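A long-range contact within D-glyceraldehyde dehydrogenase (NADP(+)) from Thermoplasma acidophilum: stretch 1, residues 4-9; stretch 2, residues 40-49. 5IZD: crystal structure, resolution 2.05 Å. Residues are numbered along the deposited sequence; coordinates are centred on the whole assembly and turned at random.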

# COMPACT_ATOMS: atom_id res chain seq x y z
N LYS A 4 -0.11 34.12 -26.14
CA LYS A 4 -0.53 33.33 -27.28
C LYS A 4 -0.94 31.88 -26.88
O LYS A 4 -0.98 31.51 -25.66
CB LYS A 4 0.59 33.38 -28.31
CG LYS A 4 0.85 34.82 -28.81
N LEU A 5 -1.29 31.10 -27.91
CA LEU A 5 -1.60 29.70 -27.78
C LEU A 5 -0.33 28.85 -28.01
O LEU A 5 0.53 29.24 -28.78
CB LEU A 5 -2.70 29.34 -28.78
CG LEU A 5 -3.90 30.29 -28.78
CD1 LEU A 5 -4.89 29.78 -29.82
CD2 LEU A 5 -4.55 30.36 -27.39
N TYR A 6 -0.24 27.68 -27.37
CA TYR A 6 0.76 26.68 -27.72
C TYR A 6 0.03 25.42 -28.16
O TYR A 6 -0.62 24.75 -27.34
CB TYR A 6 1.72 26.41 -26.56
CG TYR A 6 2.95 25.60 -26.92
CD1 TYR A 6 4.02 26.16 -27.66
CD2 TYR A 6 3.08 24.30 -26.53
CE1 TYR A 6 5.16 25.40 -27.97
CE2 TYR A 6 4.21 23.55 -26.84
CZ TYR A 6 5.24 24.11 -27.54
OH TYR A 6 6.34 23.36 -27.82
N ILE A 7 0.06 25.15 -29.46
CA ILE A 7 -0.68 24.03 -30.06
C ILE A 7 0.25 23.18 -30.93
O ILE A 7 0.91 23.72 -31.80
CB ILE A 7 -1.89 24.54 -30.88
CG1 ILE A 7 -2.89 25.18 -29.94
CG2 ILE A 7 -2.58 23.39 -31.63
CD1 ILE A 7 -3.75 26.21 -30.59
N ASP A 8 0.31 21.86 -30.67
CA ASP A 8 1.21 20.93 -31.45
C ASP A 8 2.63 21.49 -31.62
O ASP A 8 3.20 21.46 -32.74
CB ASP A 8 0.63 20.59 -32.86
CG ASP A 8 1.26 19.28 -33.48
OD1 ASP A 8 1.46 18.24 -32.78
OD2 ASP A 8 1.62 19.30 -34.68
N GLY A 9 3.17 22.00 -30.52
CA GLY A 9 4.56 22.39 -30.46
C GLY A 9 4.94 23.73 -31.09
O GLY A 9 6.11 23.97 -31.26
N ASP A 40 -12.03 25.24 -33.38
CA ASP A 40 -11.04 24.53 -34.22
C ASP A 40 -9.61 24.52 -33.59
O ASP A 40 -8.85 23.55 -33.77
CB ASP A 40 -11.09 25.09 -35.64
CG ASP A 40 -12.54 25.30 -36.11
OD1 ASP A 40 -13.23 24.37 -36.55
OD2 ASP A 40 -13.02 26.45 -35.95
N ASP A 41 -9.27 25.56 -32.81
CA ASP A 41 -8.00 25.58 -32.06
C ASP A 41 -7.98 24.48 -30.97
O ASP A 41 -6.97 23.82 -30.79
CB ASP A 41 -7.71 26.97 -31.48
CG ASP A 41 -7.46 28.01 -32.57
OD1 ASP A 41 -6.94 27.64 -33.66
OD2 ASP A 41 -7.84 29.20 -32.36
N VAL A 42 -9.10 24.31 -30.28
CA VAL A 42 -9.30 23.25 -29.30
C VAL A 42 -9.14 21.86 -29.92
O VAL A 42 -8.38 21.06 -29.41
CB VAL A 42 -10.69 23.37 -28.63
CG1 VAL A 42 -10.99 22.17 -27.80
CG2 VAL A 42 -10.77 24.63 -27.76
N ASP A 43 -9.85 21.61 -31.01
CA ASP A 43 -9.67 20.38 -31.79
C ASP A 43 -8.20 20.09 -32.16
O ASP A 43 -7.75 18.98 -31.88
CB ASP A 43 -10.56 20.35 -33.03
CG ASP A 43 -12.02 20.12 -32.69
OD1 ASP A 43 -12.36 19.77 -31.56
OD2 ASP A 43 -12.88 20.31 -33.56
N ARG A 44 -7.47 21.04 -32.74
CA ARG A 44 -6.06 20.79 -33.05
C ARG A 44 -5.25 20.44 -31.81
O ARG A 44 -4.38 19.55 -31.86
CB ARG A 44 -5.36 21.95 -33.75
CG ARG A 44 -5.75 22.18 -35.20
CD ARG A 44 -4.70 22.95 -36.02
NE ARG A 44 -4.01 24.05 -35.33
CZ ARG A 44 -4.54 25.25 -35.05
NH1 ARG A 44 -5.82 25.57 -35.36
NH2 ARG A 44 -3.77 26.15 -34.42
N ALA A 45 -5.54 21.13 -30.69
CA ALA A 45 -4.81 20.90 -29.46
C ALA A 45 -5.08 19.49 -28.91
O ALA A 45 -4.13 18.79 -28.58
CB ALA A 45 -5.10 21.99 -28.43
N ILE A 46 -6.34 19.08 -28.84
CA ILE A 46 -6.71 17.75 -28.38
C ILE A 46 -6.17 16.68 -29.31
O ILE A 46 -5.65 15.67 -28.84
CB ILE A 46 -8.24 17.62 -28.18
CG1 ILE A 46 -8.66 18.38 -26.92
CG2 ILE A 46 -8.66 16.15 -28.04
CD1 ILE A 46 -10.15 18.63 -26.87
N ASP A 47 -6.30 16.88 -30.61
CA ASP A 47 -5.64 16.02 -31.65
C ASP A 47 -4.12 15.89 -31.53
O ASP A 47 -3.60 14.78 -31.61
CB ASP A 47 -6.03 16.43 -33.08
CG ASP A 47 -7.50 16.14 -33.40
OD1 ASP A 47 -8.26 15.52 -32.61
OD2 ASP A 47 -7.96 16.56 -34.44
N ALA A 48 -3.42 16.99 -31.28
CA ALA A 48 -1.99 16.89 -30.95
C ALA A 48 -1.71 16.03 -29.66
O ALA A 48 -0.82 15.20 -29.67
CB ALA A 48 -1.38 18.26 -30.80
N ALA A 49 -2.48 16.23 -28.60
CA ALA A 49 -2.38 15.40 -27.42
C ALA A 49 -2.63 13.93 -27.74
O ALA A 49 -1.88 13.06 -27.26
CB ALA A 49 -3.34 15.90 -26.34

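Strand 5-7 lies across helix 40-49 with its axis 8.7 Å away at closest approach and the two N-to-C directions 43° apart. No hydrogen bond crosses between the stretches, so the 284 Å² they bury together rests on van der Waals packing.

Ile7 contributes most, with 89 Å² covered. Its CA sits 5.2 Å from the CA of Ala45, and its CA-to-CB bond points toward the helix. There CG2 reaches Arg44 CB at 3.8 Å and Ala45 N at 3.8 Å. That amide is already bonded to the carbonyl of Asp41 (Ala45 N to Asp41 O, 3.0 Å), so the methyl leaves no backbone donor unsatisfied. Ile7 CG1 makes an apolar contact with Ala45 CB at 4.2 Å, while Ile7 CD1 approaches Asp41 CB at 4.1 Å.

Ala48, with 44 Å² covered, carries the contact one turn onward from Arg44. Ala48 CA is 5.2 Å from Asp8 CA, and Ala48 CB meets Asp8 OD1 at 3.5 Å, a contact between a methyl and a carboxylate oxygen.

One salt bridge lies within the helix: Arg44 NH1 donates to Asp41 OD1 at 2.9 Å, with an N-H...acceptor angle of 145°. Leu5 CD1 packs 3.9 Å from Asp41 OD2.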